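Local atomic coordinates of neurotoxin (Clostridium botulinum, PDB entry 2QN0), a protein that is the zinc-dependent light chain protease of botulinum neurotoxin type C1, which cleaves the neuronal SNARE proteins syntaxin and SNAP-25. Residues L227-N232 against Y267-A272. Numbering follows the deposited sequence.
With ZN (zinc ion), chain B.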
loop_
_atom_site.group_PDB
_atom_site.type_symbol
_atom_site.label_atom_id
_atom_site.label_comp_id
_atom_site.label_asym_id
_atom_site.label_seq_id
_atom_site.Cartn_x
_atom_site.Cartn_y
_atom_site.Cartn_z
ATOM N N LEU A 227 -5.228 -4.366 -3.252
ATOM C CA LEU A 227 -4.510 -4.055 -2.023
ATOM C C LEU A 227 -3.014 -4.369 -2.135
ATOM O O LEU A 227 -2.172 -3.545 -1.767
ATOM C CB LEU A 227 -5.123 -4.830 -0.845
ATOM C CG LEU A 227 -4.434 -4.726 0.521
ATOM C CD1 LEU A 227 -4.325 -3.268 0.951
ATOM C CD2 LEU A 227 -5.233 -5.532 1.551
ATOM N N MET A 228 -2.681 -5.550 -2.647
ATOM C CA MET A 228 -1.276 -5.934 -2.784
ATOM C C MET A 228 -0.528 -4.961 -3.688
ATOM O O MET A 228 0.657 -4.706 -3.481
ATOM C CB MET A 228 -1.154 -7.359 -3.322
ATOM C CG MET A 228 -1.519 -8.421 -2.283
ATOM S SD MET A 228 -1.394 -10.105 -2.894
ATOM C CE MET A 228 0.332 -10.461 -2.571
ATOM N N HIS A 229 -1.218 -4.418 -4.687
ATOM C CA HIS A 229 -0.593 -3.445 -5.580
ATOM C C HIS A 229 -0.104 -2.262 -4.742
ATOM O O HIS A 229 1.032 -1.806 -4.903
ATOM C CB HIS A 229 -1.596 -2.959 -6.633
ATOM C CG HIS A 229 -1.089 -1.829 -7.474
ATOM N ND1 HIS A 229 -0.657 -2.001 -8.772
ATOM C CD2 HIS A 229 -0.937 -0.512 -7.199
ATOM C CE1 HIS A 229 -0.266 -0.838 -9.261
ATOM N NE2 HIS A 229 -0.425 0.081 -8.327
ATOM N N GLU A 230 -0.951 -1.765 -3.839
ATOM C CA GLU A 230 -0.551 -0.645 -2.992
ATOM C C GLU A 230 0.533 -1.075 -2.004
ATOM O O GLU A 230 1.409 -0.282 -1.654
ATOM C CB GLU A 230 -1.753 -0.067 -2.225
ATOM C CG GLU A 230 -2.841 0.574 -3.103
ATOM C CD GLU A 230 -2.298 1.582 -4.113
ATOM O OE1 GLU A 230 -1.445 2.422 -3.745
ATOM O OE2 GLU A 230 -2.741 1.543 -5.278
ATOM N N LEU A 231 0.484 -2.325 -1.548
ATOM C CA LEU A 231 1.509 -2.807 -0.622
ATOM C C LEU A 231 2.873 -2.788 -1.323
ATOM O O LEU A 231 3.913 -2.685 -0.673
ATOM C CB LEU A 231 1.182 -4.222 -0.124
ATOM C CG LEU A 231 -0.063 -4.336 0.775
ATOM C CD1 LEU A 231 -0.252 -5.793 1.204
ATOM C CD2 LEU A 231 0.094 -3.441 2.007
ATOM N N ASN A 232 2.869 -2.891 -2.650
ATOM C CA ASN A 232 4.130 -2.840 -3.391
ATOM C C ASN A 232 4.702 -1.430 -3.307
ATOM O O ASN A 232 5.914 -1.254 -3.177
ATOM C CB ASN A 232 3.927 -3.249 -4.851
ATOM C CG ASN A 232 3.611 -4.724 -4.993
ATOM O OD1 ASN A 232 3.901 -5.515 -4.093
ATOM N ND2 ASN A 232 3.031 -5.105 -6.124
ATOM N N TYR A 267 6.801 5.715 -13.437
ATOM C CA TYR A 267 7.635 4.530 -13.369
ATOM C C TYR A 267 7.323 3.766 -12.082
ATOM O O TYR A 267 7.496 2.553 -12.015
ATOM C CB TYR A 267 9.115 4.925 -13.433
ATOM C CG TYR A 267 9.546 5.404 -14.813
ATOM C CD1 TYR A 267 8.645 5.428 -15.880
ATOM C CD2 TYR A 267 10.860 5.807 -15.055
ATOM C CE1 TYR A 267 9.042 5.837 -17.155
ATOM C CE2 TYR A 267 11.266 6.223 -16.329
ATOM C CZ TYR A 267 10.352 6.230 -17.371
ATOM O OH TYR A 267 10.749 6.615 -18.632
ATOM N N ALA A 268 6.855 4.484 -11.068
ATOM C CA ALA A 268 6.493 3.858 -9.794
ATOM C C ALA A 268 5.349 2.867 -10.028
ATOM O O ALA A 268 5.302 1.794 -9.417
ATOM C CB ALA A 268 6.067 4.923 -8.792
ATOM N N GLU A 269 4.425 3.231 -10.913
ATOM C CA GLU A 269 3.293 2.366 -11.230
ATOM C C GLU A 269 3.765 1.156 -12.027
ATOM O O GLU A 269 3.293 0.037 -11.824
ATOM C CB GLU A 269 2.244 3.130 -12.044
ATOM C CG GLU A 269 1.553 4.251 -11.284
ATOM C CD GLU A 269 0.840 3.737 -10.048
ATOM O OE1 GLU A 269 0.683 2.506 -9.939
ATOM O OE2 GLU A 269 0.434 4.557 -9.202
ATOM N N ILE A 270 4.694 1.388 -12.947
ATOM C CA ILE A 270 5.223 0.310 -13.765
ATOM C C ILE A 270 5.866 -0.768 -12.891
ATOM O O ILE A 270 5.687 -1.962 -13.137
ATOM C CB ILE A 270 6.250 0.855 -14.794
ATOM C CG1 ILE A 270 5.516 1.700 -15.843
ATOM C CG2 ILE A 270 7.000 -0.298 -15.463
ATOM C CD1 ILE A 270 6.420 2.307 -16.909
ATOM N N TYR A 271 6.611 -0.360 -11.869
ATOM C CA TYR A 271 7.238 -1.340 -10.991
ATOM C C TYR A 271 6.222 -2.031 -10.087
ATOM O O TYR A 271 6.315 -3.235 -9.852
ATOM C CB TYR A 271 8.331 -0.692 -10.143
ATOM C CG TYR A 271 9.669 -0.622 -10.856
ATOM C CD1 TYR A 271 10.166 -1.725 -11.552
ATOM C CD2 TYR A 271 10.445 0.534 -10.811
ATOM C CE1 TYR A 271 11.416 -1.678 -12.188
ATOM C CE2 TYR A 271 11.691 0.591 -11.440
ATOM C CZ TYR A 271 12.169 -0.516 -12.121
ATOM O OH TYR A 271 13.407 -0.459 -12.722
ATOM N N ALA A 272 5.254 -1.275 -9.581
ATOM C CA ALA A 272 4.229 -1.861 -8.714
ATOM C C ALA A 272 3.427 -2.918 -9.484
ATOM O O ALA A 272 3.052 -3.959 -8.933
ATOM C CB ALA A 272 3.301 -0.772 -8.191
HETATM ZN ZN ZN B . -0.008 2.116 -8.030
HETATM O O HOH W 1 -1.664 2.988 -7.120
#
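His229 and Glu269 meet at the zinc site of this clostridial neurotoxin protease, where the HExxH motif on helix 223-238 faces the short helix 267-273 that supplies the glutamate ligand, as in gluzincin metallopeptidases. The short axis segments run at 122° to each other and come within 9.6 Å. His229 NE2 and Glu269 OE1 each bind the zinc ion at 2.1 Å; water 1 and His233, the second histidine of the motif, are also ligands. His229 NE2 and Glu269 OE1 lie 3.1 Å apart because both bind the zinc ion, not through a hydrogen bond. OE1 approaches the imidazole at its edge, with the carboxylate plane only 11° from that of the ring, while Glu269 OE2 stands farther from the zinc ion, at 2.7 Å, so that the carboxylate binds asymmetrically. CG of His229 lies anti to the backbone N (chi1 172°), which carries the ring out toward the metal. Its ND1 is hydrogen-bonded to Glu360, a second-shell carboxylate that fixes the ring's rotation and would be expected to make NE2 a stronger donor to the metal. Ala272 CB covers one ring face in a CH-pi contact, offset toward the CE1–NE2 side. Glu230 OE2 is hydrogen-bonded to water 1, 2.6 Å away, consistent with the general-base role of the motif glutamate in related zinc proteases. Beside the metal site, Asn232 joins the helices directly, its OD1 held by Tyr363 while ND2 donates a bent hydrogen bond to a lone pair of Ala272 O at 3.0 Å, the acceptor tilted from the amide plane.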